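Local coordinates for putative PAS/PAC sensor protein (Nakamurella multipartita DSM 44233, PDB 6HMJ) that senses blue light through a flavin mononucleotide in its light-oxygen-voltage domain and mediates RNA binding and translational regulation, at residues H78-A83 against R88-T93; D140-I145 against A159-H164; F150-D155 against Q358-L363; E181-A186 against L190-R195. All blocks are in the same frame, centred on the assembly; numbering follows the deposited sequence.

Contact 1: residues H78-A83 against R88-T93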
# COMPACT_ATOMS: atom_id res chain seq x y z
N HIS A 78 -40.16 -9.80 -30.33
CA HIS A 78 -41.30 -10.41 -29.67
C HIS A 78 -40.80 -11.27 -28.51
O HIS A 78 -39.61 -11.29 -28.19
CB HIS A 78 -42.12 -11.25 -30.65
CG HIS A 78 -41.36 -12.42 -31.21
ND1 HIS A 78 -41.29 -13.64 -30.57
CD2 HIS A 78 -40.64 -12.55 -32.35
CE1 HIS A 78 -40.56 -14.47 -31.29
NE2 HIS A 78 -40.15 -13.84 -32.37
N LEU A 79 -41.73 -11.97 -27.87
CA LEU A 79 -41.44 -12.89 -26.79
C LEU A 79 -41.73 -14.33 -27.21
O LEU A 79 -42.33 -14.58 -28.27
CB LEU A 79 -42.27 -12.55 -25.55
CG LEU A 79 -42.17 -11.14 -24.96
CD1 LEU A 79 -43.06 -11.02 -23.74
CD2 LEU A 79 -40.74 -10.80 -24.61
N LEU A 80 -41.28 -15.27 -26.39
CA LEU A 80 -41.63 -16.68 -26.54
C LEU A 80 -42.22 -17.14 -25.22
O LEU A 80 -41.57 -17.02 -24.17
CB LEU A 80 -40.40 -17.52 -26.92
CG LEU A 80 -39.87 -17.33 -28.35
CD1 LEU A 80 -38.63 -18.18 -28.57
CD2 LEU A 80 -40.93 -17.67 -29.39
N LEU A 81 -43.43 -17.68 -25.26
CA LEU A 81 -44.13 -18.11 -24.06
C LEU A 81 -43.63 -19.47 -23.60
O LEU A 81 -43.53 -20.41 -24.40
CB LEU A 81 -45.63 -18.14 -24.30
CG LEU A 81 -46.18 -16.83 -24.88
CD1 LEU A 81 -47.66 -16.95 -25.21
CD2 LEU A 81 -45.93 -15.66 -23.93
N THR A 82 -43.33 -19.59 -22.30
CA THR A 82 -42.84 -20.82 -21.70
C THR A 82 -43.84 -21.34 -20.68
O THR A 82 -44.23 -20.61 -19.76
CB THR A 82 -41.48 -20.60 -21.03
OG1 THR A 82 -40.63 -19.85 -21.91
CG2 THR A 82 -40.83 -21.93 -20.71
N ALA A 83 -44.24 -22.60 -20.83
CA ALA A 83 -45.20 -23.22 -19.93
C ALA A 83 -44.67 -23.21 -18.50
O ALA A 83 -43.66 -23.84 -18.19
CB ALA A 83 -45.50 -24.65 -20.37
N ARG A 88 -39.42 -15.65 -22.74
CA ARG A 88 -38.06 -15.33 -23.13
C ARG A 88 -38.05 -14.27 -24.22
O ARG A 88 -38.96 -14.22 -25.06
CB ARG A 88 -37.33 -16.58 -23.65
CG ARG A 88 -37.19 -17.69 -22.63
CD ARG A 88 -38.13 -18.83 -22.96
NE ARG A 88 -37.77 -19.50 -24.21
CZ ARG A 88 -38.59 -20.27 -24.91
NH1 ARG A 88 -39.84 -20.48 -24.50
NH2 ARG A 88 -38.17 -20.83 -26.04
N PRO A 89 -37.04 -13.40 -24.26
CA PRO A 89 -36.93 -12.45 -25.37
C PRO A 89 -36.52 -13.17 -26.64
O PRO A 89 -35.69 -14.09 -26.62
CB PRO A 89 -35.85 -11.47 -24.89
CG PRO A 89 -34.99 -12.30 -24.01
CD PRO A 89 -35.91 -13.28 -23.32
N ALA A 90 -37.09 -12.74 -27.76
CA ALA A 90 -36.85 -13.41 -29.02
C ALA A 90 -36.92 -12.41 -30.16
O ALA A 90 -37.28 -11.25 -29.98
CB ALA A 90 -37.86 -14.54 -29.25
N MET A 91 -36.55 -12.89 -31.35
CA MET A 91 -36.49 -12.06 -32.55
C MET A 91 -36.65 -12.97 -33.75
O MET A 91 -36.01 -14.03 -33.82
CB MET A 91 -35.16 -11.29 -32.61
CG MET A 91 -34.99 -10.39 -33.83
SD MET A 91 -33.36 -10.52 -34.60
CE MET A 91 -33.35 -12.23 -35.12
N THR A 92 -37.50 -12.57 -34.69
CA THR A 92 -37.71 -13.31 -35.93
C THR A 92 -37.16 -12.50 -37.09
O THR A 92 -37.42 -11.29 -37.19
CB THR A 92 -39.19 -13.61 -36.16
OG1 THR A 92 -39.70 -14.40 -35.09
CG2 THR A 92 -39.39 -14.37 -37.47
N THR A 93 -36.39 -13.15 -37.95
CA THR A 93 -35.91 -12.56 -39.19
C THR A 93 -36.58 -13.27 -40.36
O THR A 93 -36.68 -14.50 -40.37
CB THR A 93 -34.39 -12.67 -39.31
OG1 THR A 93 -33.77 -12.03 -38.18
CG2 THR A 93 -33.90 -12.02 -40.59
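His78, Leu80, Arg88 and Ala90 share one face of an antiparallel beta hairpin, the outer pair of strands in a five-stranded sheet whose 2-1-5-4-3 order is that of the PAS fold. This face is the well-filled one. His78 and Ala90 form a hydrogen-bonded pair, with His78 N 3.2 Å from Ala90 O, and Leu80 and Arg88 form the next. The small Ala90 leaves room for both neighbours: its CB lies 3.6 Å from Leu80 CG and over one face of the His78 imidazole, 3.4 Å from CE1. With chi1 at 64°, His78 CG sits between backbone N and carbonyl carbon. ND1 then donates within the ring plane to Leu79 O (2.7 Å, 167°), while NE2 hydrogen-bonds Thr92 OG1 at 2.8 Å, which fixes the ring's rotation; Trp60 meets it edge-to-face. Leu80 CB lies over the flat side of the Arg88 guanidinium, whose NH2 bonds Val33 O.

The packing is looser between Leu79 and Pro89, a non-hydrogen-bonded pair whose partly exposed side chains diverge; proline suits this position because no N-H is needed to bond the partner strand. Arg116 of the second subunit packs on Pro89. Beside this pair, Leu79 CA makes a CA-H...O contact with Arg88 O, 3.3 Å.

Contact 2: residues D140-I145 against A159-H164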
# COMPACT_ATOMS: atom_id res chain seq x y z
N ASP A 140 -6.63 -1.35 0.52
CA ASP A 140 -6.00 -2.31 1.42
C ASP A 140 -4.50 -2.07 1.53
O ASP A 140 -3.93 -2.17 2.62
CB ASP A 140 -6.28 -3.73 0.94
CG ASP A 140 -7.72 -4.16 1.19
OD1 ASP A 140 -8.38 -3.53 2.05
OD2 ASP A 140 -8.19 -5.11 0.53
N GLN A 141 -3.85 -1.75 0.41
CA GLN A 141 -2.42 -1.46 0.45
C GLN A 141 -2.15 -0.19 1.25
O GLN A 141 -1.25 -0.16 2.10
CB GLN A 141 -1.87 -1.32 -0.97
CG GLN A 141 -0.37 -1.06 -1.04
CD GLN A 141 0.16 -1.05 -2.45
OE1 GLN A 141 -0.56 -1.37 -3.40
NE2 GLN A 141 1.42 -0.66 -2.61
N ALA A 142 -2.91 0.87 0.99
CA ALA A 142 -2.74 2.11 1.73
C ALA A 142 -3.06 1.90 3.21
O ALA A 142 -2.38 2.46 4.08
CB ALA A 142 -3.62 3.21 1.14
N LYS A 143 -4.08 1.10 3.51
CA LYS A 143 -4.39 0.80 4.91
C LYS A 143 -3.18 0.17 5.59
O LYS A 143 -2.83 0.53 6.72
CB LYS A 143 -5.58 -0.14 5.01
CG LYS A 143 -6.08 -0.34 6.44
CD LYS A 143 -7.06 -1.50 6.59
CE LYS A 143 -8.30 -1.39 5.72
NZ LYS A 143 -9.21 -2.54 6.00
N GLY A 144 -2.52 -0.77 4.91
CA GLY A 144 -1.36 -1.42 5.49
C GLY A 144 -0.17 -0.49 5.62
O GLY A 144 0.56 -0.54 6.62
N ILE A 145 0.04 0.37 4.63
CA ILE A 145 1.13 1.34 4.70
C ILE A 145 0.97 2.22 5.93
O ILE A 145 1.93 2.46 6.68
CB ILE A 145 1.19 2.18 3.41
CG1 ILE A 145 1.69 1.32 2.24
CG2 ILE A 145 2.09 3.39 3.60
CD1 ILE A 145 1.61 2.01 0.89
N ALA A 159 -9.37 4.65 9.83
CA ALA A 159 -9.98 5.89 10.28
C ALA A 159 -9.18 7.10 9.82
O ALA A 159 -9.76 8.11 9.39
CB ALA A 159 -10.12 5.88 11.80
N LEU A 160 -7.85 7.01 9.88
CA LEU A 160 -7.01 8.12 9.41
C LEU A 160 -7.17 8.33 7.91
O LEU A 160 -7.18 9.48 7.44
CB LEU A 160 -5.55 7.86 9.75
CG LEU A 160 -5.12 8.06 11.21
CD1 LEU A 160 -3.67 7.65 11.39
CD2 LEU A 160 -5.33 9.50 11.64
N LEU A 161 -7.27 7.25 7.14
CA LEU A 161 -7.52 7.38 5.71
C LEU A 161 -8.85 8.08 5.46
O LEU A 161 -8.96 8.91 4.55
CB LEU A 161 -7.50 6.00 5.05
CG LEU A 161 -6.12 5.37 4.83
CD1 LEU A 161 -6.27 3.98 4.24
CD2 LEU A 161 -5.26 6.23 3.92
N LYS A 162 -9.88 7.75 6.25
CA LYS A 162 -11.15 8.45 6.13
C LYS A 162 -11.01 9.91 6.54
O LYS A 162 -11.55 10.81 5.89
CB LYS A 162 -12.22 7.76 6.97
CG LYS A 162 -12.59 6.37 6.49
CD LYS A 162 -13.90 5.88 7.11
CE LYS A 162 -13.73 5.49 8.57
NZ LYS A 162 -14.99 4.93 9.14
N TRP A 163 -10.28 10.17 7.63
CA TRP A 163 -10.06 11.53 8.09
C TRP A 163 -9.37 12.37 7.03
O TRP A 163 -9.82 13.47 6.69
CB TRP A 163 -9.24 11.52 9.38
CG TRP A 163 -8.78 12.87 9.82
CD1 TRP A 163 -7.49 13.32 9.89
CD2 TRP A 163 -9.61 13.96 10.27
NE1 TRP A 163 -7.47 14.62 10.34
CE2 TRP A 163 -8.75 15.03 10.58
CE3 TRP A 163 -10.99 14.12 10.43
CZ2 TRP A 163 -9.23 16.25 11.05
CZ3 TRP A 163 -11.46 15.34 10.89
CH2 TRP A 163 -10.58 16.39 11.19
N HIS A 164 -8.27 11.85 6.47
CA HIS A 164 -7.51 12.61 5.48
C HIS A 164 -8.26 12.72 4.16
O HIS A 164 -8.06 13.69 3.42
CB HIS A 164 -6.14 11.97 5.27
CG HIS A 164 -5.25 12.05 6.47
ND1 HIS A 164 -5.12 13.21 7.22
CD2 HIS A 164 -4.46 11.13 7.07
CE1 HIS A 164 -4.28 12.99 8.21
NE2 HIS A 164 -3.87 11.74 8.15
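Leu161 reaches from its helix to the backbone of Ala142 and Lys143, and between residues 140-145 and 159-164 the contact rests on this one side chain. The apolar part is slight. Leu161 CD1 lies 4.2 Å from Ala142 CB and equally far from Lys143 CB, so one methyl rests between two neighbouring residues. Its CG stands beside the backbone N and opposite the carbonyl carbon (chi1 -76°), and the second torsion is extended, which carries CD1 outward to the other helix. Methyl-to-backbone contact comes closer: CD1 is 3.7 Å from Lys143 N. Alanine suits the spot because its short side chain lets a leucine methyl come down to the helix surface; lysine contributes only the root of its chain here, and its side chain also touches Ala154 and Phe158.

No hydrogen bond crosses. The backbone bonds run within each helix, as in Gly144 N to Asp140 O at 3.0 Å. Both segments belong to the ANTAR domain. Around them, helix 172-185 adds to the packing, with Met179 on Ala142 and Leu172 on Leu161. Helix 351-372 covers Leu160 with Leu363, while Asp140 of helix 114-149 meets Asp140 of the second subunit.

Contact 3: residues F150-D155 against Q358-L363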
# COMPACT_ATOMS: atom_id res chain seq x y z
N PHE A 150 2.98 4.36 10.84
CA PHE A 150 2.71 5.01 12.12
C PHE A 150 2.48 4.01 13.25
O PHE A 150 2.15 4.43 14.37
CB PHE A 150 1.49 5.93 12.01
CG PHE A 150 1.64 7.03 11.00
CD1 PHE A 150 2.42 8.14 11.28
CD2 PHE A 150 0.97 6.98 9.79
CE1 PHE A 150 2.55 9.16 10.37
CE2 PHE A 150 1.10 8.01 8.87
CZ PHE A 150 1.89 9.09 9.16
N ASP A 151 2.64 2.72 12.99
CA ASP A 151 2.43 1.67 14.00
C ASP A 151 1.09 1.85 14.70
O ASP A 151 1.01 2.07 15.91
CB ASP A 151 3.58 1.66 15.01
CG ASP A 151 3.51 0.48 15.97
OD1 ASP A 151 3.40 -0.67 15.49
OD2 ASP A 151 3.55 0.71 17.20
N VAL A 152 0.02 1.73 13.91
CA VAL A 152 -1.35 1.75 14.42
C VAL A 152 -2.08 0.54 13.84
O VAL A 152 -1.66 -0.04 12.84
CB VAL A 152 -2.09 3.06 14.06
CG1 VAL A 152 -1.38 4.25 14.67
CG2 VAL A 152 -2.21 3.21 12.55
N ASP A 153 -3.19 0.18 14.48
CA ASP A 153 -3.95 -0.98 14.04
C ASP A 153 -4.75 -0.64 12.79
O ASP A 153 -4.74 0.49 12.28
CB ASP A 153 -4.83 -1.50 15.17
CG ASP A 153 -5.94 -0.54 15.55
OD1 ASP A 153 -6.40 0.24 14.69
OD2 ASP A 153 -6.37 -0.57 16.72
N ALA A 154 -5.49 -1.63 12.28
CA ALA A 154 -6.16 -1.47 10.99
C ALA A 154 -7.32 -0.49 11.08
O ALA A 154 -7.52 0.32 10.16
CB ALA A 154 -6.64 -2.82 10.48
N ASP A 155 -8.10 -0.54 12.16
CA ASP A 155 -9.20 0.41 12.31
C ASP A 155 -8.68 1.84 12.40
O ASP A 155 -9.20 2.74 11.72
CB ASP A 155 -10.02 0.05 13.55
CG ASP A 155 -10.82 -1.22 13.38
OD1 ASP A 155 -11.53 -1.35 12.35
OD2 ASP A 155 -10.73 -2.10 14.25
N GLN A 358 0.97 12.87 16.48
CA GLN A 358 0.02 13.81 15.90
C GLN A 358 -1.11 13.08 15.18
O GLN A 358 -2.28 13.48 15.29
CB GLN A 358 0.74 14.78 14.96
CG GLN A 358 1.48 15.88 15.70
CD GLN A 358 2.16 16.86 14.76
OE1 GLN A 358 2.58 16.51 13.66
NE2 GLN A 358 2.25 18.12 15.19
N GLN A 359 -0.79 12.01 14.45
CA GLN A 359 -1.85 11.20 13.85
C GLN A 359 -2.73 10.60 14.94
O GLN A 359 -3.96 10.64 14.86
CB GLN A 359 -1.25 10.10 12.98
CG GLN A 359 -0.36 10.60 11.84
CD GLN A 359 -1.14 11.34 10.77
OE1 GLN A 359 -2.33 11.11 10.58
NE2 GLN A 359 -0.45 12.23 10.05
N LEU A 360 -2.10 10.04 15.99
CA LEU A 360 -2.86 9.52 17.12
C LEU A 360 -3.71 10.62 17.75
O LEU A 360 -4.82 10.36 18.23
CB LEU A 360 -1.92 8.91 18.15
CG LEU A 360 -1.22 7.60 17.77
CD1 LEU A 360 -0.28 7.15 18.88
CD2 LEU A 360 -2.22 6.51 17.44
N GLU A 361 -3.20 11.85 17.76
CA GLU A 361 -3.95 12.97 18.33
C GLU A 361 -5.20 13.27 17.51
O GLU A 361 -6.24 13.63 18.07
CB GLU A 361 -3.04 14.20 18.40
CG GLU A 361 -3.54 15.35 19.27
CD GLU A 361 -4.15 14.91 20.58
OE1 GLU A 361 -3.70 13.89 21.15
OE2 GLU A 361 -5.09 15.59 21.05
N GLN A 362 -5.13 13.10 16.19
CA GLN A 362 -6.30 13.35 15.36
C GLN A 362 -7.39 12.32 15.62
O GLN A 362 -8.58 12.66 15.65
CB GLN A 362 -5.89 13.35 13.88
CG GLN A 362 -5.84 14.75 13.27
CD GLN A 362 -4.78 14.87 12.19
OE1 GLN A 362 -5.10 14.93 11.00
NE2 GLN A 362 -3.52 14.92 12.60
N LEU A 363 -7.01 11.05 15.82
CA LEU A 363 -8.00 10.03 16.12
C LEU A 363 -8.61 10.25 17.50
O LEU A 363 -9.83 10.09 17.69
CB LEU A 363 -7.37 8.64 16.03
CG LEU A 363 -6.81 8.25 14.67
CD1 LEU A 363 -6.10 6.91 14.76
CD2 LEU A 363 -7.89 8.21 13.61
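Phe150 lays its ring beneath the aliphatic part of Gln359, whose CG is 3.7 Å from the ring centroid and 18° off its normal, a CH-pi contact over the face. The methylene sits toward the rim on the CE1 side, with CG 3.6 Å from CE1. The Gln359 chain bends at its second torsion (chi2 -68°), bringing the amide back near the ring, its NE2 4.0 Å from Phe150 CZ; amide and ring planes are 38° apart. Glutamine suits a buried place of this kind, since its methylenes cover an aromatic face while its OE1 accepts a hydrogen bond from His164 NE2.

Beside this pair, Val152 CG1 meets Leu360 CD2 at 3.7 Å, the two side chains sliding past each other in opposite directions. The chain between Phe150 and the next helix is shaped by caps. Asp151, with positive phi, is the C-prime residue of a Schellman motif closing helix 114-149, and Asp153 is the N-cap of helix 154-167, its OD1 bonded to Gln156 N. Arg356 of helix 351-372 also donates to Phe150 O and Asp151 O.

Helix 351-372, which comes after the last strand of the six-stranded sheet, thus meets the link between two ANTAR helices through dispersion and CH-pi contacts; with no hydrogen bond between the segments themselves, directional hold probably comes from flanking bonds, such as those of His164 and Arg356.

Contact 4: residues E181-A186 against L190-R195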
# COMPACT_ATOMS: atom_id res chain seq x y z
N GLU A 181 0.98 6.56 -4.90
CA GLU A 181 1.79 7.18 -5.94
C GLU A 181 2.71 8.25 -5.36
O GLU A 181 3.89 8.31 -5.72
CB GLU A 181 0.87 7.78 -7.01
CG GLU A 181 0.07 6.74 -7.79
CD GLU A 181 -0.96 7.36 -8.71
OE1 GLU A 181 -1.15 8.59 -8.66
OE2 GLU A 181 -1.59 6.60 -9.49
N GLY A 182 2.19 9.08 -4.46
CA GLY A 182 3.01 10.15 -3.90
C GLY A 182 4.15 9.62 -3.05
O GLY A 182 5.29 10.08 -3.17
N LEU A 183 3.85 8.66 -2.18
CA LEU A 183 4.88 8.07 -1.34
C LEU A 183 5.98 7.44 -2.18
O LEU A 183 7.17 7.56 -1.87
CB LEU A 183 4.27 7.04 -0.39
CG LEU A 183 5.22 6.23 0.49
CD1 LEU A 183 5.98 7.14 1.44
CD2 LEU A 183 4.46 5.16 1.25
N ALA A 184 5.60 6.75 -3.26
CA ALA A 184 6.59 6.16 -4.15
C ALA A 184 7.53 7.21 -4.72
O ALA A 184 8.72 6.94 -4.93
CB ALA A 184 5.90 5.40 -5.28
N ALA A 185 7.02 8.42 -4.97
CA ALA A 185 7.81 9.50 -5.54
C ALA A 185 8.48 10.37 -4.48
O ALA A 185 9.24 11.27 -4.84
CB ALA A 185 6.93 10.38 -6.44
N ALA A 186 8.21 10.12 -3.20
CA ALA A 186 8.77 10.96 -2.15
C ALA A 186 10.28 10.77 -2.05
O ALA A 186 10.86 9.83 -2.59
CB ALA A 186 8.11 10.63 -0.81
N LEU A 190 14.08 11.43 3.53
CA LEU A 190 13.18 11.74 4.64
C LEU A 190 12.81 10.47 5.39
O LEU A 190 12.42 9.48 4.76
CB LEU A 190 11.92 12.44 4.11
CG LEU A 190 11.91 13.96 4.14
CD1 LEU A 190 13.04 14.56 3.33
CD2 LEU A 190 10.58 14.43 3.58
N PRO A 191 12.90 10.46 6.72
CA PRO A 191 12.37 9.32 7.47
C PRO A 191 10.88 9.14 7.17
O PRO A 191 10.17 10.10 6.85
CB PRO A 191 12.64 9.68 8.93
CG PRO A 191 12.79 11.16 8.95
CD PRO A 191 13.37 11.53 7.61
N LEU A 192 10.42 7.90 7.29
CA LEU A 192 9.16 7.50 6.66
C LEU A 192 7.98 8.36 7.12
O LEU A 192 7.19 8.83 6.30
CB LEU A 192 8.88 6.02 6.93
CG LEU A 192 7.57 5.47 6.37
CD1 LEU A 192 7.45 5.75 4.88
CD2 LEU A 192 7.46 3.98 6.65
N ARG A 193 7.84 8.56 8.43
CA ARG A 193 6.65 9.25 8.93
C ARG A 193 6.62 10.70 8.46
O ARG A 193 5.56 11.21 8.06
CB ARG A 193 6.58 9.17 10.45
CG ARG A 193 6.42 7.75 10.94
CD ARG A 193 6.47 7.65 12.45
NE ARG A 193 6.33 6.27 12.89
CZ ARG A 193 6.52 5.86 14.14
NH1 ARG A 193 6.86 6.72 15.09
NH2 ARG A 193 6.36 4.57 14.44
N ARG A 194 7.75 11.40 8.53
CA ARG A 194 7.84 12.73 7.93
C ARG A 194 7.52 12.67 6.45
O ARG A 194 6.77 13.49 5.93
CB ARG A 194 9.24 13.30 8.17
CG ARG A 194 9.57 14.62 7.47
CD ARG A 194 8.93 15.81 8.17
NE ARG A 194 9.39 17.08 7.60
CZ ARG A 194 10.60 17.59 7.81
NH1 ARG A 194 11.48 16.94 8.56
NH2 ARG A 194 10.94 18.74 7.25
N ARG A 195 8.09 11.68 5.75
CA ARG A 195 7.86 11.53 4.32
C ARG A 195 6.38 11.38 4.01
O ARG A 195 5.85 12.04 3.11
CB ARG A 195 8.65 10.32 3.82
CG ARG A 195 8.88 10.26 2.33
CD ARG A 195 9.47 8.92 1.95
NE ARG A 195 10.53 8.52 2.88
CZ ARG A 195 10.89 7.26 3.12
NH1 ARG A 195 10.28 6.25 2.51
NH2 ARG A 195 11.86 7.01 3.99
O HOH W 1 9.30 6.73 -0.41
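Ala186, near the C-terminal end of helix 172-185, brings its CA within 6.6 Å of that of Arg195, the nearest backbone approach between residues 181-186 and 190-195. The side chain of Arg195 runs through this gap. Its CG lies opposite the backbone N (chi1 -161°) and the chain stays extended until it bends at chi3, so that the methylenes pass Ala186, with CD 3.5 Å from Ala186 CB. Alanine suits the place, its single methyl lying close against that aliphatic stem. Leu183 crosses both the arginine and Leu192 at about a right angle; its CD1 is 4.0 Å from Arg195 CD and 4.0 Å from Leu192 CD1.

Beyond the bend, the guanidinium turns back to its own segment. NH2 and NE grip Leu190 O side-on, at 2.6 Å and 2.8 Å, with the oxygen almost in the guanidinium plane; Leu192 CA lies over one face of the group. NH1 donates to a water 3.1 Å away, which in turn donates to Leu183 O, bridging the two segments. Asp151 of the second subunit forms a salt bridge with the same guanidinium, so arginine, with its several N-H groups, serves loop, neighbouring helix and dimer partner together.

Pro191 is at the N-cap position, and the Glu352 carboxylate accepts from the first-turn N-H groups of Arg193 and Arg194. The arrangement is a short helix-loop-helix connection, closed by apolar contacts and an arginine that bonds the carbonyl just before the N-cap.

Contact 1 stands apart: it pairs strands of the N-terminal PAS-like sheet, its centre about 51 Å from that of contact 2, and relies on backbone hydrogen bonds. Contacts 2, 3 and 4 belong to the helical region near the centre of the molecule, contact 3 setting an interhelical loop on a helix, and have no direct hydrogen bond between their segments. Contacts 2 and 3 are buried, share helix 154-167 and rest on methyl and CH-pi contacts; Trp163 and Leu160 reach Gln362 and Leu363 of contact 3. Contacts 1 and 4 are partly buried, and in contact 4 a water and an arginine join the apolar packing. It touches contact 2 through Leu183 on Ile145, and contact 3 through Arg193 beside Phe150. All four lie within reach of the second subunit.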